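Side-chain contacts in glyoxalase family protein (Bacillus cereus, PDB 1ZSW), which binds a zinc ion and is of unknown function, though its vicinal oxygen chelate family suggests a metal-dependent enzyme of the glyoxalase and ring-cleaving dioxygenase kind: residues Glu206-Arg209 with Ala214-Gln217; Thr187-Asp192 with Gly234-Pro239; Lys49-Leu54 with Glu123-Lys128. One frame throughout, in Å; residues are numbered along the deposited sequence.

Contact 1 of 3, residues Glu206-Arg209 with Ala214-Gln217; sequences EVSR and AIFQ
E206 lies alongside the ring of F216, both leaving the sheet in the same direction, with the extended acid running along one flank of the phenyl. E206 CG packs 3.6 Å from F216 CE1. The carboxylate, turned nearly at right angles to the ring plane, sets E206 OE1 at the ring edge, 3.5 Å from F216 CE1, where the slightly positive C-H rim should suit a carboxylate oxygen. In the conformer described (R209 is modelled in two), R209 NH2 donates to E206 OE1 at 3.2 Å as part of a salt bridge within the strand; the donor comes from the syn side but well out of the carboxylate plane. Bends at chi2 and chi3 bring this R209 conformer back along its own strand, and R209 CG rests 3.6 Å from A214 CB across the hairpin. The backbone beneath is a classic beta bulge: V207 and S208 together face I215. V207 N bonds I215 O at 2.8 Å, S208 N reaches the same oxygen only weakly, and I215 N returns a 3.0 Å bond to S208 O. The extra residue shifts the register, and V207, with the helical psi of a bulge residue (-46°), points its side chain toward the partner strand, where V207 CB meets I215 CG2 at 4.1 Å. S208 and I215 share the sheet face opposite to that of E206, F216, R209 and A214. These antiparallel strands form the hairpin 205-209/213-217. Strand 213-217 pairs on its other edge with strand 227-231 through A214 to V229 and F216 to I227, and helix 191-201 covers the F216 face with A195, L198 and T199, while I215 packs on A136.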
ATOM      1  N   GLU A 206      -6.352  -7.447  17.531  1.00 26.71           N
ATOM      2  CA  GLU A 206      -7.552  -7.952  16.910  1.00 28.89           C
ATOM      3  C   GLU A 206      -8.703  -7.091  17.397  1.00 30.19           C
ATOM      4  O   GLU A 206      -8.990  -7.074  18.598  1.00 34.35           O
ATOM      5  CB  GLU A 206      -7.744  -9.400  17.361  1.00 30.55           C
ATOM      6  CG  GLU A 206      -8.837 -10.178  16.675  1.00 33.18           C
ATOM      7  CD  GLU A 206      -8.750 -11.653  17.033  1.00 43.44           C
ATOM      8  OE1 GLU A 206      -7.745 -12.314  16.668  1.00 48.95           O
ATOM      9  OE2 GLU A 206      -9.671 -12.144  17.704  1.00 44.32           O
ATOM     10  N   VAL A 207      -9.342  -6.376  16.480  1.00 29.53           N
ATOM     11  CA  VAL A 207     -10.448  -5.477  16.794  1.00 30.28           C
ATOM     12  C   VAL A 207     -11.730  -6.283  16.916  1.00 31.96           C
ATOM     13  O   VAL A 207     -12.509  -6.098  17.863  1.00 33.23           O
ATOM     14  CB  VAL A 207     -10.596  -4.407  15.704  1.00 30.44           C
ATOM     15  CG1 VAL A 207     -11.907  -3.603  15.869  1.00 31.43           C
ATOM     16  CG2 VAL A 207      -9.358  -3.510  15.690  1.00 30.57           C
ATOM     17  N   SER A 208     -11.944  -7.166  15.949  1.00 31.44           N
ATOM     18  CA  SER A 208     -13.067  -8.078  15.933  1.00 32.44           C
ATOM     19  C   SER A 208     -12.721  -9.316  15.127  1.00 33.05           C
ATOM     20  O   SER A 208     -11.755  -9.315  14.354  1.00 30.17           O
ATOM     21  CB  SER A 208     -14.273  -7.374  15.344  1.00 32.68           C
ATOM     22  OG  SER A 208     -14.002  -6.898  14.041  1.00 33.59           O
ATOM     23  N   ARG A 209     -13.484 -10.395  15.315  0.60 31.99           N
ATOM     24  CA  ARG A 209     -13.297 -11.616  14.531  0.60 32.74           C
ATOM     25  C   ARG A 209     -14.474 -12.546  14.598  0.60 32.71           C
ATOM     26  O   ARG A 209     -14.912 -12.919  15.694  0.60 32.74           O
ATOM     27  CB  ARG A 209     -12.079 -12.428  14.978  0.60 32.60           C
ATOM     28  CG  ARG A 209     -11.851 -13.653  14.073  0.60 34.20           C
ATOM     29  CD  ARG A 209     -11.416 -14.864  14.838  0.60 39.34           C
ATOM     30  NE  ARG A 209     -10.048 -14.735  15.316  0.60 40.60           N
ATOM     31  CZ  ARG A 209      -9.050 -15.551  14.992  0.60 39.14           C
ATOM     32  NH1 ARG A 209      -9.248 -16.591  14.189  0.60 39.22           N
ATOM     33  NH2 ARG A 209      -7.849 -15.332  15.497  0.60 39.34           N
ATOM     34  N   ALA A 214     -12.448 -10.567   9.950  1.00 22.30           N
ATOM     35  CA  ALA A 214     -11.806 -10.162  11.177  1.00 22.03           C
ATOM     36  C   ALA A 214     -11.091  -8.854  10.835  1.00 25.38           C
ATOM     37  O   ALA A 214     -10.786  -8.600   9.651  1.00 26.08           O
ATOM     38  CB  ALA A 214     -10.846 -11.219  11.679  1.00 24.14           C
ATOM     39  N   ILE A 215     -10.878  -8.016  11.835  1.00 23.57           N
ATOM     40  CA  ILE A 215     -10.254  -6.695  11.604  1.00 23.22           C
ATOM     41  C   ILE A 215      -9.123  -6.543  12.576  1.00 22.26           C
ATOM     42  O   ILE A 215      -9.276  -6.848  13.750  1.00 22.05           O
ATOM     43  CB  ILE A 215     -11.282  -5.535  11.702  1.00 21.90           C
ATOM     44  CG1 ILE A 215     -12.343  -5.675  10.593  1.00 23.85           C
ATOM     45  CG2 ILE A 215     -10.562  -4.179  11.641  1.00 24.63           C
ATOM     46  CD1 ILE A 215     -13.338  -4.461  10.532  1.00 25.32           C
ATOM     47  N   PHE A 216      -7.933  -6.106  12.099  1.00 18.10           N
ATOM     48  CA  PHE A 216      -6.748  -6.019  12.917  1.00 17.62           C
ATOM     49  C   PHE A 216      -6.146  -4.656  12.706  1.00 18.21           C
ATOM     50  O   PHE A 216      -6.282  -4.077  11.602  1.00 19.76           O
ATOM     51  CB  PHE A 216      -5.693  -7.072  12.475  1.00 19.72           C
ATOM     52  CG  PHE A 216      -6.201  -8.474  12.566  1.00 20.12           C
ATOM     53  CD1 PHE A 216      -6.043  -9.210  13.744  1.00 22.82           C
ATOM     54  CD2 PHE A 216      -6.878  -9.046  11.487  1.00 20.60           C
ATOM     55  CE1 PHE A 216      -6.589 -10.520  13.838  1.00 23.80           C
ATOM     56  CE2 PHE A 216      -7.393 -10.370  11.575  1.00 23.10           C
ATOM     57  CZ  PHE A 216      -7.236 -11.084  12.742  1.00 24.57           C
ATOM     58  N   GLN A 217      -5.517  -4.158  13.751  1.00 19.04           N
ATOM     59  CA  GLN A 217      -4.826  -2.883  13.712  1.00 18.78           C
ATOM     60  C   GLN A 217      -3.381  -3.041  14.158  1.00 20.03           C
ATOM     61  O   GLN A 217      -3.067  -3.694  15.161  1.00 20.31           O
ATOM     62  CB  GLN A 217      -5.558  -1.839  14.579  1.00 19.39           C
ATOM     63  CG  GLN A 217      -6.809  -1.360  13.924  1.00 21.49           C
ATOM     64  CD  GLN A 217      -7.757  -0.639  14.850  1.00 23.98           C
ATOM     65  OE1 GLN A 217      -8.728  -0.041  14.386  1.00 28.47           O
ATOM     66  NE2 GLN A 217      -7.505  -0.720  16.143  1.00 20.93           N
TER

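Contact 2 of 3, residues Thr187-Asp192 with Gly234-Pro239; sequences TVRRLD and GPTEKP
G234 O is gripped side-on by the guanidinium of R189, which brings two N-H groups to the one oxygen. R189 NH2 donates at 2.7 Å to G234 O, with an N-H...O angle of 153°; R189 NE is 3.0 Å from the same G234 O and its bond is more bent, at 138°, as expected when two donors of one group converge on a single acceptor. This grip belongs to the conformer described, one of two modelled for R189, and a crystal neighbour that touches the residue may influence it. The oxygen lies in the guanidinium plane and both nitrogens lie in the carbonyl plane, so the two flat groups are held nearly coplanar and rotation of the guanidinium about its long axis is restrained. A bend at chi2 (-95°) turns the arginine chain from the end of strand 180-188 across to the carbonyl. The T236 side chain runs roughly perpendicular to that of R189, with T236 OG1 3.1 Å from R189 NH2 and oblique to the guanidinium plane. D233 is a weak, long-range ion-pair partner of R189 NE, and R189 N donates to N100 OD1. Next in the chain, R190 at the N-cap position of helix 191-201 is salt-bridged to D192. The whole is an arginine-to-carbonyl contact at the surface, joining the strand-to-helix turn of a beta-alpha-beta-beta-beta module, as in the glyoxalase (VOC) fold, to the connection between strands 227-231 and 244-251.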
ATOM      1  N   THR A 187      -8.333 -11.157   1.260  1.00 17.79           N
ATOM      2  CA  THR A 187      -9.390 -12.203   1.120  1.00 17.82           C
ATOM      3  C   THR A 187      -8.630 -13.536   1.116  1.00 18.34           C
ATOM      4  O   THR A 187      -7.695 -13.719   0.336  1.00 17.96           O
ATOM      5  CB  THR A 187     -10.188 -11.982  -0.173  1.00 19.77           C
ATOM      6  OG1 THR A 187     -10.852 -10.698  -0.117  1.00 20.96           O
ATOM      7  CG2 THR A 187     -11.298 -13.056  -0.326  1.00 22.30           C
ATOM      8  N   VAL A 188      -8.996 -14.444   2.012  1.00 17.56           N
ATOM      9  CA  VAL A 188      -8.228 -15.659   2.185  1.00 18.29           C
ATOM     10  C   VAL A 188      -9.108 -16.906   2.365  1.00 19.99           C
ATOM     11  O   VAL A 188     -10.270 -16.779   2.754  1.00 19.97           O
ATOM     12  CB  VAL A 188      -7.283 -15.564   3.437  1.00 18.03           C
ATOM     13  CG1 VAL A 188      -6.212 -14.479   3.201  1.00 19.42           C
ATOM     14  CG2 VAL A 188      -8.064 -15.266   4.734  1.00 20.63           C
ATOM     15  N   ARG A 189      -8.542 -18.080   2.095  0.60 19.31           N
ATOM     16  CA  ARG A 189      -9.233 -19.365   2.416  0.60 19.75           C
ATOM     17  C   ARG A 189      -9.223 -19.670   3.900  0.60 21.49           C
ATOM     18  O   ARG A 189     -10.207 -20.221   4.442  0.60 21.63           O
ATOM     19  CB  ARG A 189      -8.567 -20.525   1.677  0.60 20.49           C
ATOM     20  CG  ARG A 189      -8.715 -20.466   0.164  0.60 20.63           C
ATOM     21  CD  ARG A 189      -9.931 -21.327  -0.343  0.60 26.89           C
ATOM     22  NE  ARG A 189      -9.970 -21.365  -1.810  0.60 30.08           N
ATOM     23  CZ  ARG A 189      -8.927 -21.689  -2.569  0.60 27.87           C
ATOM     24  NH1 ARG A 189      -7.786 -22.057  -2.001  0.60 34.36           N
ATOM     25  NH2 ARG A 189      -9.007 -21.645  -3.880  0.60 23.46           N
ATOM     26  N   ARG A 190      -8.101 -19.363   4.545  1.00 21.01           N
ATOM     27  CA  ARG A 190      -7.872 -19.675   5.968  1.00 22.44           C
ATOM     28  C   ARG A 190      -7.665 -18.419   6.800  1.00 23.52           C
ATOM     29  O   ARG A 190      -6.534 -17.965   7.029  1.00 20.63           O
ATOM     30  CB  ARG A 190      -6.670 -20.622   6.115  1.00 24.77           C
ATOM     31  CG  ARG A 190      -6.872 -21.964   5.449  1.00 24.91           C
ATOM     32  CD  ARG A 190      -7.849 -22.840   6.233  1.00 32.49           C
ATOM     33  NE  ARG A 190      -7.522 -22.955   7.660  1.00 30.55           N
ATOM     34  CZ  ARG A 190      -6.920 -23.995   8.237  1.00 33.74           C
ATOM     35  NH1 ARG A 190      -6.515 -25.035   7.507  1.00 33.91           N
ATOM     36  NH2 ARG A 190      -6.679 -23.972   9.548  1.00 28.73           N
ATOM     37  N   LEU A 191      -8.773 -17.863   7.264  1.00 22.71           N
ATOM     38  CA  LEU A 191      -8.762 -16.673   8.092  1.00 22.67           C
ATOM     39  C   LEU A 191      -8.017 -16.893   9.408  1.00 21.42           C
ATOM     40  O   LEU A 191      -7.295 -16.010   9.875  1.00 23.88           O
ATOM     41  CB  LEU A 191     -10.222 -16.232   8.323  1.00 22.98           C
ATOM     42  CG  LEU A 191     -10.490 -14.955   9.118  1.00 26.37           C
ATOM     43  CD1 LEU A 191     -11.799 -14.309   8.673  1.00 24.71           C
ATOM     44  CD2 LEU A 191     -10.471 -15.221  10.624  1.00 29.43           C
ATOM     45  N   ASP A 192      -8.142 -18.091   9.994  1.00 22.59           N
ATOM     46  CA  ASP A 192      -7.414 -18.393  11.237  1.00 22.32           C
ATOM     47  C   ASP A 192      -5.906 -18.300  11.096  1.00 22.72           C
ATOM     48  O   ASP A 192      -5.208 -17.790  11.977  1.00 24.29           O
ATOM     49  CB  ASP A 192      -7.825 -19.777  11.801  1.00 26.31           C
ATOM     50  CG  ASP A 192      -7.602 -20.928  10.815  1.00 32.10           C
ATOM     51  OD1 ASP A 192      -7.631 -20.723   9.578  1.00 30.39           O
ATOM     52  OD2 ASP A 192      -7.427 -22.082  11.284  1.00 36.52           O
ATOM     53  N   GLY A 234     -13.838 -20.939  -2.822  1.00 28.01           N
ATOM     54  CA  GLY A 234     -13.938 -20.771  -4.270  1.00 26.13           C
ATOM     55  C   GLY A 234     -12.585 -20.603  -4.940  1.00 24.63           C
ATOM     56  O   GLY A 234     -11.562 -20.833  -4.298  1.00 27.22           O
ATOM     57  N   PRO A 235     -12.562 -20.219  -6.229  1.00 23.03           N
ATOM     58  CA  PRO A 235     -11.263 -20.154  -6.896  1.00 20.85           C
ATOM     59  C   PRO A 235     -10.393 -19.033  -6.365  1.00 20.31           C
ATOM     60  O   PRO A 235     -10.885 -17.978  -5.980  1.00 21.87           O
ATOM     61  CB  PRO A 235     -11.611 -19.800  -8.330  1.00 21.97           C
ATOM     62  CG  PRO A 235     -13.063 -20.072  -8.469  1.00 27.88           C
ATOM     63  CD  PRO A 235     -13.668 -19.913  -7.157  1.00 25.08           C
ATOM     64  N   THR A 236      -9.100 -19.276  -6.450  1.00 21.63           N
ATOM     65  CA  THR A 236      -8.113 -18.258  -6.128  1.00 21.60           C
ATOM     66  C   THR A 236      -8.117 -17.233  -7.246  1.00 19.64           C
ATOM     67  O   THR A 236      -8.297 -17.544  -8.462  1.00 20.66           O
ATOM     68  CB  THR A 236      -6.723 -18.911  -6.003  1.00 22.86           C
ATOM     69  OG1 THR A 236      -6.723 -19.794  -4.876  1.00 27.66           O
ATOM     70  CG2 THR A 236      -5.652 -17.878  -5.763  1.00 21.81           C
ATOM     71  N   GLU A 237      -7.917 -15.970  -6.862  1.00 19.11           N
ATOM     72  CA  GLU A 237      -7.776 -14.925  -7.881  1.00 19.21           C
ATOM     73  C   GLU A 237      -6.672 -15.229  -8.867  1.00 18.72           C
ATOM     74  O   GLU A 237      -5.584 -15.686  -8.484  1.00 18.72           O
ATOM     75  CB  GLU A 237      -7.482 -13.573  -7.202  1.00 20.88           C
ATOM     76  CG  GLU A 237      -6.933 -12.492  -8.150  1.00 21.88           C
ATOM     77  CD  GLU A 237      -6.916 -11.102  -7.541  1.00 21.85           C
ATOM     78  OE1 GLU A 237      -7.991 -10.568  -7.150  1.00 25.37           O
ATOM     79  OE2 GLU A 237      -5.795 -10.553  -7.510  1.00 23.04           O
ATOM     80  N   LYS A 238      -6.932 -14.945 -10.150  1.00 19.10           N
ATOM     81  CA  LYS A 238      -5.910 -15.039 -11.181  1.00 20.13           C
ATOM     82  C   LYS A 238      -5.533 -13.603 -11.541  1.00 20.28           C
ATOM     83  O   LYS A 238      -6.274 -12.901 -12.212  1.00 21.61           O
ATOM     84  CB  LYS A 238      -6.446 -15.775 -12.437  1.00 25.02           C
ATOM     85  CG  LYS A 238      -6.843 -17.213 -12.178  1.00 29.79           C
ATOM     86  CD  LYS A 238      -7.907 -17.643 -13.199  1.00 42.30           C
ATOM     87  CE  LYS A 238      -7.993 -19.159 -13.326  1.00 47.54           C
ATOM     88  NZ  LYS A 238      -9.098 -19.537 -14.268  1.00 52.56           N
ATOM     89  N   PRO A 239      -4.395 -13.125 -11.031  1.00 20.30           N
ATOM     90  CA  PRO A 239      -4.125 -11.706 -11.160  1.00 19.50           C
ATOM     91  C   PRO A 239      -3.692 -11.267 -12.551  1.00 18.52           C
ATOM     92  O   PRO A 239      -2.898 -11.938 -13.191  1.00 20.18           O
ATOM     93  CB  PRO A 239      -2.940 -11.499 -10.208  1.00 19.07           C
ATOM     94  CG  PRO A 239      -2.282 -12.806 -10.112  1.00 20.70           C
ATOM     95  CD  PRO A 239      -3.351 -13.848 -10.282  1.00 20.29           C
TER

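Contact 3 of 3, residues Lys49-Leu54 with Glu123-Lys128; sequences KNVLGL and EKFDVK
V51, in the last part of helix 41-51, and F125, the first residue to leave helical backbone angles after helix 112-124, bring their CA atoms to 7.2 Å, and both side chains leave the backbone toward the opposite segment. The two methyls of V51 divide the work. V51 CG2 meets the ring of F125 obliquely, 3.7 Å from F125 CD2, as the two side chains pass alongside, running in opposite senses. V51 CG1, anti to the backbone N (chi1 179°), instead reaches V127 tip to tip, lying 3.9 Å from V127 CG2 and near F125 CB. The valine thus wedges between the two residues that flank D126, whose positive phi makes it the C-prime residue of a Schellman motif: V127 N returns to F122 O and D126 N bonds to E123 O. That reversal puts F125 and V127 within reach of one partner. Polar bonds reinforce the apolar contact, since R121 of helix 112-124 donates to the carbonyl oxygens of N50 and V51. The contact lies where the C-terminal parts of the two helices come together, with V127 continuing inward onto F47 and F122 and onto F143 of strand 138-144.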
ATOM      1  N   LYS A  49      -3.161  10.661 -10.593  1.00 20.45           N
ATOM      2  CA  LYS A  49      -2.697  12.039 -10.449  1.00 22.26           C
ATOM      3  C   LYS A  49      -3.817  13.023 -10.743  1.00 23.36           C
ATOM      4  O   LYS A  49      -4.163  13.818  -9.897  1.00 24.12           O
ATOM      5  CB  LYS A  49      -1.480  12.285 -11.344  1.00 23.00           C
ATOM      6  CG  LYS A  49      -0.936  13.706 -11.252  1.00 24.61           C
ATOM      7  CD  LYS A  49       0.373  13.847 -12.038  1.00 27.28           C
ATOM      8  CE  LYS A  49       0.130  13.660 -13.520  1.00 37.19           C
ATOM      9  NZ  LYS A  49      -0.587  14.817 -14.147  1.00 43.84           N
ATOM     10  N   ASN A  50      -4.416  12.945 -11.921  1.00 23.27           N
ATOM     11  CA  ASN A  50      -5.419  13.966 -12.279  1.00 27.25           C
ATOM     12  C   ASN A  50      -6.765  13.794 -11.588  1.00 27.62           C
ATOM     13  O   ASN A  50      -7.336  14.771 -11.113  1.00 31.36           O
ATOM     14  CB  ASN A  50      -5.554  14.083 -13.796  1.00 29.22           C
ATOM     15  CG  ASN A  50      -4.250  14.522 -14.440  1.00 34.41           C
ATOM     16  OD1 ASN A  50      -3.742  13.876 -15.347  1.00 37.84           O
ATOM     17  ND2 ASN A  50      -3.666  15.593 -13.908  1.00 43.52           N
ATOM     18  N   VAL A  51      -7.252  12.560 -11.489  1.00 24.48           N
ATOM     19  CA  VAL A  51      -8.589  12.353 -10.899  1.00 24.53           C
ATOM     20  C   VAL A  51      -8.479  12.287  -9.388  1.00 23.67           C
ATOM     21  O   VAL A  51      -9.158  13.006  -8.662  1.00 23.76           O
ATOM     22  CB  VAL A  51      -9.303  11.119 -11.487  1.00 24.55           C
ATOM     23  CG1 VAL A  51     -10.691  10.914 -10.831  1.00 24.01           C
ATOM     24  CG2 VAL A  51      -9.420  11.238 -13.034  1.00 26.85           C
ATOM     25  N   LEU A  52      -7.587  11.437  -8.880  1.00 21.70           N
ATOM     26  CA  LEU A  52      -7.446  11.299  -7.429  1.00 20.69           C
ATOM     27  C   LEU A  52      -6.600  12.388  -6.739  1.00 19.00           C
ATOM     28  O   LEU A  52      -6.591  12.529  -5.504  1.00 19.61           O
ATOM     29  CB  LEU A  52      -6.866   9.902  -7.111  1.00 21.14           C
ATOM     30  CG  LEU A  52      -7.759   8.706  -7.368  1.00 24.64           C
ATOM     31  CD1 LEU A  52      -7.184   7.587  -6.458  1.00 25.70           C
ATOM     32  CD2 LEU A  52      -9.214   9.013  -7.016  1.00 25.57           C
ATOM     33  N   GLY A  53      -5.872  13.150  -7.561  1.00 21.95           N
ATOM     34  CA  GLY A  53      -5.146  14.301  -7.049  1.00 21.12           C
ATOM     35  C   GLY A  53      -3.838  14.011  -6.336  1.00 19.53           C
ATOM     36  O   GLY A  53      -3.334  14.880  -5.635  1.00 22.82           O
ATOM     37  N   LEU A  54      -3.348  12.760  -6.420  1.00 19.23           N
ATOM     38  CA  LEU A  54      -2.127  12.366  -5.716  1.00 17.10           C
ATOM     39  C   LEU A  54      -0.943  12.920  -6.506  1.00 19.35           C
ATOM     40  O   LEU A  54      -1.075  13.184  -7.712  1.00 22.13           O
ATOM     41  CB  LEU A  54      -1.977  10.840  -5.634  1.00 17.58           C
ATOM     42  CG  LEU A  54      -3.150  10.159  -4.923  1.00 16.57           C
ATOM     43  CD1 LEU A  54      -2.908   8.661  -5.047  1.00 19.95           C
ATOM     44  CD2 LEU A  54      -3.213  10.507  -3.479  1.00 20.44           C
ATOM     45  N   GLU A 123     -18.603  11.426 -10.133  0.70 30.31           N
ATOM     46  CA  GLU A 123     -19.675  11.604 -11.119  0.70 32.94           C
ATOM     47  C   GLU A 123     -19.094  12.328 -12.331  0.70 33.31           C
ATOM     48  O   GLU A 123     -19.203  11.861 -13.470  0.70 34.66           O
ATOM     49  CB  GLU A 123     -20.835  12.412 -10.523  0.70 31.98           C
ATOM     50  CG  GLU A 123     -21.645  11.689  -9.440  0.70 33.70           C
ATOM     51  CD  GLU A 123     -22.563  12.627  -8.664  0.70 34.53           C
ATOM     52  OE1 GLU A 123     -22.727  13.794  -9.088  0.70 40.87           O
ATOM     53  OE2 GLU A 123     -23.105  12.205  -7.623  0.70 36.59           O
ATOM     54  N   LYS A 124     -18.425  13.448 -12.065  1.00 32.90           N
ATOM     55  CA  LYS A 124     -17.818  14.269 -13.104  1.00 33.97           C
ATOM     56  C   LYS A 124     -16.844  13.489 -14.002  1.00 34.29           C
ATOM     57  O   LYS A 124     -16.828  13.647 -15.222  1.00 33.78           O
ATOM     58  CB  LYS A 124     -17.113  15.471 -12.470  1.00 34.51           C
ATOM     59  CG  LYS A 124     -16.257  16.295 -13.440  1.00 38.57           C
ATOM     60  CD  LYS A 124     -17.088  16.930 -14.560  1.00 46.14           C
ATOM     61  CE  LYS A 124     -17.964  18.062 -14.039  1.00 52.53           C
ATOM     62  NZ  LYS A 124     -17.176  19.003 -13.188  1.00 54.51           N
ATOM     63  N   PHE A 125     -16.035  12.630 -13.394  1.00 32.70           N
ATOM     64  CA  PHE A 125     -15.038  11.900 -14.142  1.00 31.38           C
ATOM     65  C   PHE A 125     -15.440  10.490 -14.565  1.00 32.45           C
ATOM     66  O   PHE A 125     -14.607   9.735 -15.082  1.00 32.54           O
ATOM     67  CB  PHE A 125     -13.729  11.864 -13.347  1.00 31.73           C
ATOM     68  CG  PHE A 125     -12.955  13.147 -13.416  1.00 31.35           C
ATOM     69  CD1 PHE A 125     -13.115  14.109 -12.432  1.00 30.71           C
ATOM     70  CD2 PHE A 125     -12.070  13.387 -14.460  1.00 33.74           C
ATOM     71  CE1 PHE A 125     -12.403  15.295 -12.486  1.00 33.81           C
ATOM     72  CE2 PHE A 125     -11.347  14.573 -14.524  1.00 32.93           C
ATOM     73  CZ  PHE A 125     -11.509  15.520 -13.540  1.00 34.17           C
ATOM     74  N   ASP A 126     -16.721  10.154 -14.378  1.00 31.23           N
ATOM     75  CA  ASP A 126     -17.254   8.845 -14.748  1.00 32.57           C
ATOM     76  C   ASP A 126     -16.510   7.677 -14.096  1.00 30.40           C
ATOM     77  O   ASP A 126     -16.300   6.621 -14.710  1.00 31.84           O
ATOM     78  CB  ASP A 126     -17.314   8.676 -16.270  1.00 34.07           C
ATOM     79  CG  ASP A 126     -18.359   9.572 -16.912  1.00 40.69           C
ATOM     80  OD1 ASP A 126     -19.456   9.744 -16.322  1.00 46.61           O
ATOM     81  OD2 ASP A 126     -18.077  10.102 -18.012  1.00 46.87           O
ATOM     82  N   VAL A 127     -16.138   7.883 -12.844  1.00 29.37           N
ATOM     83  CA  VAL A 127     -15.533   6.840 -12.044  1.00 26.09           C
ATOM     84  C   VAL A 127     -16.630   5.981 -11.444  1.00 25.87           C
ATOM     85  O   VAL A 127     -17.579   6.504 -10.841  1.00 28.77           O
ATOM     86  CB  VAL A 127     -14.722   7.452 -10.875  1.00 26.74           C
ATOM     87  CG1 VAL A 127     -14.092   6.328 -10.028  1.00 25.45           C
ATOM     88  CG2 VAL A 127     -13.649   8.415 -11.431  1.00 24.99           C
ATOM     89  N   LYS A 128     -16.474   4.668 -11.569  1.00 26.26           N
ATOM     90  CA  LYS A 128     -17.346   3.718 -10.881  1.00 25.67           C
ATOM     91  C   LYS A 128     -17.294   3.912  -9.374  1.00 25.76           C
ATOM     92  O   LYS A 128     -16.213   3.914  -8.778  1.00 23.84           O
ATOM     93  CB  LYS A 128     -16.989   2.289 -11.293  1.00 26.16           C
ATOM     94  CG  LYS A 128     -17.795   1.208 -10.575  1.00 27.89           C
ATOM     95  CD  LYS A 128     -17.617  -0.136 -11.276  1.00 35.04           C
ATOM     96  CE  LYS A 128     -18.172  -1.289 -10.438  1.00 40.41           C
ATOM     97  NZ  LYS A 128     -19.649  -1.339 -10.444  1.00 43.85           N
TER

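Overall arrangement
Along the chain contact 3 closes first, in the N-terminal glyoxalase-family region, and contacts 1 and 2 follow in the C-terminal one, where both segments of contact 1 fall between the two segments of contact 2 in sequence. Contacts 1 and 2 are neighbours, their centres about 18 Å apart: helix 191-201 starts in contact 2 and leads into the hairpin of contact 1, R209 and A214 touch L191, and both reach the same sheet. Contact 3 stands apart, its centre about 31 Å from that of contact 1 and 30 Å from that of contact 2. Contact 3 thus packs helices of one region and contacts 1 and 2 join outer parts of the other, all away from the zinc ion, whose ligands H33, H246 and E294 come from both.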